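Local atomic coordinates of flavin-dependent thymidylate synthase (Thermus thermophilus, PDB entry 6J61), a protein that probably catalyses the reductive methylation of dUMP to dTMP, with methylenetetrahydrofolate as methyl donor and NADPH and FADH2 as reductant. Residues A[71-74]-A[75-78]; A[179-182]-A[183-187]; A[231-234]-A[235-239]. All coordinates share one frame; numbering follows the deposited sequence.

Interaction 1 (A[71-74]-A[75-78]); sequences KAPI and FVAR
With chi1 at 76°, Phe75 places CG between its own backbone N and carbonyl carbon, which turns the ring back along the chain onto Pro73, and Pro73 CB meets Phe75 CE1 at 3.3 Å. The two side chains cross obliquely, Pro73 CB lying nearest to CE1 and CD1 of the ring. Val76 has CG1 anti to the backbone N, which leaves CG2 alongside the proline ring, 4.1 Å from Pro73 CD, and over a face of Phe75 toward its rim. Its other methyl, CG1, comes within 4.2 Å of Ala72 CB, a small methyl that also touches Tyr196.

This is the junction where strand 65-73 runs straight into helix 74-80, with Pro73 at the N-cap position. A proline suits the place, since it has no N-H to satisfy and its ring limits phi to values near the -65° found here, compatible with the extended backbone of the strand end. Its carbonyl O takes two bonds: Ala77 N donates in the carbonyl plane at 2.9 Å, while Val76 N approaches from well above that plane. One residue further, Arg78 N donates to Ile74 O at 2.9 Å, and Ile74 CG2 packs on Arg78 CD at 4.2 Å. The aliphatic part of the arginine thus lies by isoleucine, while its NH2 forms a salt bridge with Glu90 of the second subunit. Phe75 and Val76 touch Glu192 of helix 191-207.

The chemistry implies a division of labour. Carbonyls at the start of the helix are used by its own amides, buried hydrocarbon fills the bend between strand and helix, and the guanidinium of Arg78 reaches the subunit boundary, from a helix that leads into residues predicted to bind dUMP.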
# COMPACT_ATOMS: atom_id res chain seq x y z
N LYS A 71 8.09 15.73 -16.48
CA LYS A 71 7.66 15.72 -17.87
C LYS A 71 8.50 14.63 -18.52
O LYS A 71 9.74 14.68 -18.47
CB LYS A 71 7.95 17.09 -18.52
CG LYS A 71 7.47 17.22 -19.95
CD LYS A 71 7.74 18.61 -20.50
CE LYS A 71 7.22 18.71 -21.93
NZ LYS A 71 7.63 19.98 -22.61
N ALA A 72 7.85 13.63 -19.09
CA ALA A 72 8.58 12.53 -19.70
C ALA A 72 7.80 11.76 -20.73
O ALA A 72 6.58 11.86 -20.81
CB ALA A 72 9.05 11.57 -18.61
N PRO A 73 8.50 10.96 -21.55
CA PRO A 73 7.85 10.15 -22.59
C PRO A 73 6.94 9.12 -21.91
O PRO A 73 7.26 8.61 -20.83
CB PRO A 73 9.03 9.51 -23.31
CG PRO A 73 10.13 10.48 -23.08
CD PRO A 73 9.96 10.86 -21.65
N ILE A 74 5.82 8.81 -22.54
CA ILE A 74 4.90 7.85 -21.97
C ILE A 74 5.57 6.54 -21.61
O ILE A 74 5.34 6.01 -20.51
CB ILE A 74 3.71 7.61 -22.94
CG1 ILE A 74 2.82 8.85 -22.96
CG2 ILE A 74 2.88 6.43 -22.50
CD1 ILE A 74 1.70 8.79 -23.99
N PHE A 75 6.43 6.00 -22.48
CA PHE A 75 7.07 4.73 -22.16
C PHE A 75 7.96 4.81 -20.91
O PHE A 75 8.22 3.81 -20.25
CB PHE A 75 7.86 4.16 -23.37
CG PHE A 75 9.17 4.84 -23.62
CD1 PHE A 75 9.22 6.11 -24.18
CD2 PHE A 75 10.36 4.19 -23.31
CE1 PHE A 75 10.44 6.73 -24.43
CE2 PHE A 75 11.59 4.80 -23.55
CZ PHE A 75 11.63 6.07 -24.11
N VAL A 76 8.42 6.01 -20.58
CA VAL A 76 9.21 6.15 -19.37
C VAL A 76 8.22 6.26 -18.20
O VAL A 76 8.45 5.70 -17.12
CB VAL A 76 10.10 7.40 -19.42
CG1 VAL A 76 10.67 7.71 -18.05
CG2 VAL A 76 11.23 7.16 -20.39
N ALA A 77 7.11 6.94 -18.44
CA ALA A 77 6.08 7.12 -17.42
C ALA A 77 5.52 5.79 -16.93
O ALA A 77 5.25 5.64 -15.74
CB ALA A 77 4.95 7.98 -17.96
N ARG A 78 5.34 4.84 -17.84
CA ARG A 78 4.81 3.53 -17.48
C ARG A 78 5.70 2.71 -16.55
O ARG A 78 5.19 1.95 -15.71
CB ARG A 78 4.48 2.74 -18.76
CG ARG A 78 3.18 3.21 -19.40
CD ARG A 78 2.95 2.61 -20.77
NE ARG A 78 2.69 1.17 -20.74
CZ ARG A 78 3.47 0.25 -21.30
NH1 ARG A 78 4.59 0.62 -21.93
NH2 ARG A 78 3.14 -1.03 -21.25

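Interaction 2 (A[179-182]-A[183-187]). With FAD (flavin-adenine dinucleotide), chain N; PO4 (phosphate ion), chain F.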
# COMPACT_ATOMS: atom_id res chain seq x y z
N HIS A 179 14.22 3.53 -2.64
CA HIS A 179 13.93 2.26 -3.27
C HIS A 179 13.91 2.50 -4.79
O HIS A 179 14.55 1.79 -5.56
CB HIS A 179 12.57 1.75 -2.80
CG HIS A 179 12.18 0.42 -3.36
ND1 HIS A 179 12.79 -0.76 -2.98
CD2 HIS A 179 11.24 0.08 -4.27
CE1 HIS A 179 12.22 -1.77 -3.62
NE2 HIS A 179 11.28 -1.29 -4.41
N PHE A 180 13.16 3.52 -5.19
CA PHE A 180 13.01 3.90 -6.60
C PHE A 180 14.37 4.16 -7.24
O PHE A 180 14.66 3.70 -8.36
CB PHE A 180 12.15 5.17 -6.69
CG PHE A 180 12.08 5.76 -8.07
CD1 PHE A 180 11.33 5.16 -9.07
CD2 PHE A 180 12.79 6.91 -8.38
CE1 PHE A 180 11.28 5.69 -10.34
CE2 PHE A 180 12.74 7.45 -9.65
CZ PHE A 180 11.98 6.83 -10.64
N LEU A 181 15.21 4.90 -6.54
CA LEU A 181 16.53 5.24 -7.02
C LEU A 181 17.43 4.03 -7.16
O LEU A 181 18.15 3.91 -8.15
CB LEU A 181 17.15 6.27 -6.09
CG LEU A 181 16.45 7.62 -6.12
CD1 LEU A 181 17.07 8.56 -5.08
CD2 LEU A 181 16.58 8.22 -7.51
N LYS A 182 17.39 3.13 -6.18
CA LYS A 182 18.19 1.92 -6.20
C LYS A 182 17.87 1.08 -7.44
O LYS A 182 18.76 0.51 -8.06
CB LYS A 182 17.94 1.09 -4.94
CG LYS A 182 18.64 -0.26 -4.88
CD LYS A 182 20.16 -0.12 -5.00
CE LYS A 182 20.86 -1.49 -5.10
NZ LYS A 182 22.32 -1.38 -5.41
N LEU A 183 16.59 1.02 -7.80
CA LEU A 183 16.16 0.26 -8.97
C LEU A 183 16.36 0.98 -10.30
O LEU A 183 16.83 0.38 -11.26
CB LEU A 183 14.69 -0.13 -8.83
CG LEU A 183 14.41 -1.24 -7.81
CD1 LEU A 183 12.91 -1.32 -7.55
CD2 LEU A 183 14.96 -2.56 -8.33
N ARG A 184 16.02 2.26 -10.35
CA ARG A 184 16.14 3.00 -11.59
C ARG A 184 17.52 3.57 -11.86
O ARG A 184 17.81 4.06 -12.95
CB ARG A 184 15.10 4.11 -11.62
CG ARG A 184 13.71 3.56 -11.44
CD ARG A 184 13.37 2.54 -12.53
NE ARG A 184 12.10 1.88 -12.24
CZ ARG A 184 11.52 0.98 -13.02
NH1 ARG A 184 12.09 0.63 -14.15
NH2 ARG A 184 10.37 0.43 -12.65
N LEU A 185 18.39 3.51 -10.86
CA LEU A 185 19.75 3.98 -11.02
C LEU A 185 20.59 2.77 -11.47
O LEU A 185 21.65 2.91 -12.06
CB LEU A 185 20.27 4.55 -9.70
CG LEU A 185 20.82 5.98 -9.68
CD1 LEU A 185 20.24 6.81 -10.81
CD2 LEU A 185 20.51 6.62 -8.33
N ALA A 186 20.08 1.57 -11.20
CA ALA A 186 20.78 0.35 -11.58
C ALA A 186 20.95 0.32 -13.09
O ALA A 186 20.11 0.83 -13.83
CB ALA A 186 19.98 -0.87 -11.14
N PRO A 187 22.05 -0.27 -13.56
CA PRO A 187 22.31 -0.34 -15.01
C PRO A 187 21.35 -1.23 -15.79
O PRO A 187 21.39 -1.26 -17.01
CB PRO A 187 23.77 -0.82 -15.08
CG PRO A 187 23.96 -1.59 -13.81
CD PRO A 187 23.21 -0.76 -12.79
PA FAD N . 6.74 -0.18 -5.37
O1A FAD N . 5.66 -0.32 -6.38
O2A FAD N . 6.93 1.38 -5.00
O5B FAD N . 6.31 -1.00 -4.06
C5B FAD N . 7.41 -1.04 -3.14
C4B FAD N . 7.10 -2.14 -2.13
O4B FAD N . 5.88 -1.81 -1.43
C3B FAD N . 6.85 -3.47 -2.83
O3B FAD N . 8.04 -4.22 -3.06
C2B FAD N . 5.87 -4.17 -1.91
O2B FAD N . 6.57 -4.91 -0.91
C1B FAD N . 5.02 -3.01 -1.33
N9A FAD N . 3.73 -2.79 -2.05
C8A FAD N . 3.29 -1.61 -2.60
N7A FAD N . 2.12 -1.75 -3.14
C5A FAD N . 1.70 -3.03 -2.99
C6A FAD N . 0.54 -3.76 -3.36
N6A FAD N . -0.49 -3.15 -4.05
N1A FAD N . 0.45 -5.07 -3.02
C2A FAD N . 1.44 -5.69 -2.35
N3A FAD N . 2.56 -5.03 -1.98
C4A FAD N . 2.73 -3.72 -2.28
N1 FAD N . 7.39 -5.67 -14.53
C2 FAD N . 6.58 -6.25 -15.44
O2 FAD N . 5.39 -6.02 -15.38
N3 FAD N . 7.04 -7.08 -16.41
C4 FAD N . 8.38 -7.39 -16.54
O4 FAD N . 8.77 -8.14 -17.43
C4X FAD N . 9.33 -6.77 -15.56
N5 FAD N . 10.64 -7.00 -15.58
C5X FAD N . 11.49 -6.43 -14.67
C6 FAD N . 12.90 -6.72 -14.73
C7 FAD N . 13.77 -6.15 -13.81
C7M FAD N . 15.25 -6.48 -13.91
C8 FAD N . 13.28 -5.27 -12.79
C8M FAD N . 14.22 -4.64 -11.78
C9 FAD N . 11.91 -4.97 -12.70
C9A FAD N . 10.98 -5.54 -13.64
N10 FAD N . 9.57 -5.27 -13.58
C10 FAD N . 8.73 -5.87 -14.52
C1' FAD N . 8.98 -4.37 -12.56
C2' FAD N . 8.81 -5.03 -11.16
O2' FAD N . 8.06 -6.24 -11.25
C3' FAD N . 8.11 -4.04 -10.20
O3' FAD N . 6.76 -3.81 -10.63
C4' FAD N . 8.87 -2.68 -10.12
O4' FAD N . 10.30 -2.90 -10.06
C5' FAD N . 8.44 -1.90 -8.87
O5' FAD N . 9.09 -2.49 -7.74
P FAD N . 8.15 -2.32 -6.44
O1P FAD N . 6.77 -2.80 -6.73
O2P FAD N . 8.81 -3.19 -5.27
O3P FAD N . 8.16 -0.72 -6.00
P PO4 F . 9.55 -2.15 -16.47
O1 PO4 F . 10.96 -1.68 -16.45
O2 PO4 F . 9.46 -3.42 -17.23
O3 PO4 F . 8.69 -1.13 -17.11
O4 PO4 F . 9.09 -2.38 -15.08
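His179 and Leu183, one helical turn apart, face the FAD together. The imidazole stands with its edge toward the cofactor, and NE2 donates to FAD O2P at 3.2 Å from near the ring plane. Leu183 comes at the ring obliquely, its CD1 lying 3.5 Å from His179 NE2, while CD2 is turned to the methyl C8M of the flavin at 4.1 Å. With an alanine here in place of His179, the pyrophosphate oxygen would probably lose this donor and Leu183 CD1 the ring it rests on.

Phe180 and Arg184 make the next pair. The arginine chain, bent at chi2 (-59°), crosses the phenyl ring at about a right angle, and CG sits over one face, 3.8 Å from the centroid of the Phe180 ring, in a CH-pi contact. Ring and guanidinium planes are 48° apart. NE is held by His83, and NH1 makes a weak bond, 3.5 Å long, to O1 of a phosphate ion in the plane of the guanidinium. Arg184 is predicted to bind dUMP and to promote ionization of its N3; a guanidinium, with several N-H groups in one plane, is consistent with that role.

Helix 174-184 packs on its neighbours through four of these residues. Phe180 stacks on Trp80 and touches Ile200, Arg184 packs on Ile193 and Ala197 of helix 191-207, and Leu181 and Leu185 lie against Trp212 and Leu220 of helix 209-220.

Interaction 3 (A[231-234]-A[235-239]); sequences RALR and GLLTP
Arg234 O receives Leu236 N across Gly235 in a classic gamma turn near the C-terminal end of helix 227-236. The hydrogen bonds here are weak: Leu236 N to Arg234 O is 2.9 Å, and Leu237 N reaches back to Leu233 O at 3.0 Å with a bent N-H...O angle of 128°. Gly235 has a phi of 86°, and a CB on it would lie only 2.4 Å from the carbonyl O of Arg234, which explains why a residue without a side chain occupies the centre of the turn.

The apolar pair is Leu233 CD2 with Leu237 CD1, at 4.2 Å. Separately, Leu236 CB lies beside the carbonyl O of Ala232, 3.4 Å away. Leucines suit the site because they also face another copy of the protein: Leu233 packs on Leu233 of the third subunit, Leu236 on Leu237 of that subunit, and Ala232, small enough for close approach, on its Leu246. The segment lies away from the cofactor and substrate sites, probably in the extra C-terminal domain of this enzyme, and joins helix 227-236 to helix 239-249.

The polar part belongs to Arg234. Its chain runs extended from CG to NE, which donates to Val263 O, and the guanidinium lies with one face over the backbone, Arg231 N standing 3.9 Å above the centre of its plane.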
# COMPACT_ATOMS: atom_id res chain seq x y z
N ARG A 231 29.65 -17.67 1.86
CA ARG A 231 30.32 -18.93 2.20
C ARG A 231 31.72 -18.97 1.60
O ARG A 231 32.63 -19.60 2.15
CB ARG A 231 29.47 -20.10 1.70
CG ARG A 231 30.05 -21.47 1.94
CD ARG A 231 28.98 -22.53 1.75
NE ARG A 231 28.08 -22.58 2.89
CZ ARG A 231 26.85 -23.08 2.85
NH1 ARG A 231 26.37 -23.57 1.72
NH2 ARG A 231 26.10 -23.09 3.95
N ALA A 232 31.90 -18.31 0.46
CA ALA A 232 33.20 -18.26 -0.19
C ALA A 232 34.08 -17.33 0.63
O ALA A 232 35.28 -17.56 0.74
CB ALA A 232 33.06 -17.74 -1.60
N LEU A 233 33.48 -16.29 1.19
CA LEU A 233 34.23 -15.34 2.01
C LEU A 233 34.79 -16.09 3.20
O LEU A 233 35.89 -15.82 3.66
CB LEU A 233 33.34 -14.19 2.46
CG LEU A 233 33.00 -13.20 1.36
CD1 LEU A 233 32.22 -12.04 1.92
CD2 LEU A 233 34.30 -12.72 0.73
N ARG A 234 34.00 -17.03 3.71
CA ARG A 234 34.46 -17.86 4.81
C ARG A 234 35.39 -18.83 4.08
O ARG A 234 35.26 -19.02 2.87
CB ARG A 234 33.29 -18.62 5.43
CG ARG A 234 32.17 -17.74 5.93
CD ARG A 234 30.91 -18.56 6.19
NE ARG A 234 29.74 -17.69 6.15
CZ ARG A 234 28.54 -18.05 5.69
NH1 ARG A 234 28.33 -19.27 5.22
NH2 ARG A 234 27.57 -17.16 5.67
N GLY A 235 36.32 -19.45 4.78
CA GLY A 235 37.20 -20.36 4.08
C GLY A 235 38.36 -19.59 3.49
O GLY A 235 39.51 -20.00 3.65
N LEU A 236 38.06 -18.49 2.79
CA LEU A 236 39.10 -17.65 2.20
C LEU A 236 39.63 -16.66 3.23
O LEU A 236 40.77 -16.21 3.13
CB LEU A 236 38.57 -16.85 1.00
CG LEU A 236 38.49 -17.42 -0.41
CD1 LEU A 236 38.03 -16.33 -1.36
CD2 LEU A 236 39.84 -17.94 -0.86
N LEU A 237 38.81 -16.32 4.23
CA LEU A 237 39.21 -15.34 5.24
C LEU A 237 38.81 -15.73 6.66
O LEU A 237 37.86 -16.47 6.86
CB LEU A 237 38.57 -13.99 4.92
CG LEU A 237 38.67 -13.45 3.50
CD1 LEU A 237 37.64 -12.34 3.32
CD2 LEU A 237 40.08 -12.95 3.22
N THR A 238 39.55 -15.20 7.63
CA THR A 238 39.27 -15.45 9.04
C THR A 238 38.79 -14.12 9.61
O THR A 238 39.06 -13.07 9.04
CB THR A 238 40.53 -15.87 9.83
OG1 THR A 238 41.51 -14.84 9.73
CG2 THR A 238 41.09 -17.17 9.29
N PRO A 239 38.07 -14.16 10.73
CA PRO A 239 37.55 -12.95 11.38
C PRO A 239 38.61 -11.87 11.54
O PRO A 239 38.49 -10.77 10.99
CB PRO A 239 37.03 -13.49 12.71
CG PRO A 239 36.48 -14.82 12.31
CD PRO A 239 37.59 -15.37 11.44

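Interaction 1 has the largest share of buried residues, at a strand-to-helix junction in the sheet region. Interaction 2 is partly buried beside the cofactor, and interaction 3 lies at the periphery, its centre about 34 Å from the chain centre. Interactions 1 and 2 share helix 191-207 as a neighbour and have centres about 16 Å apart without touching; the centre of interaction 3 is about 46 Å from that of interaction 1, across the chain. The chemistry follows the place: hydrocarbon and amide bonds at the helix start in 71-78, cofactor-facing and phosphate-facing polar groups together with apolar packing in 179-187, and weak turn bonds with leucines facing another subunit in 231-239.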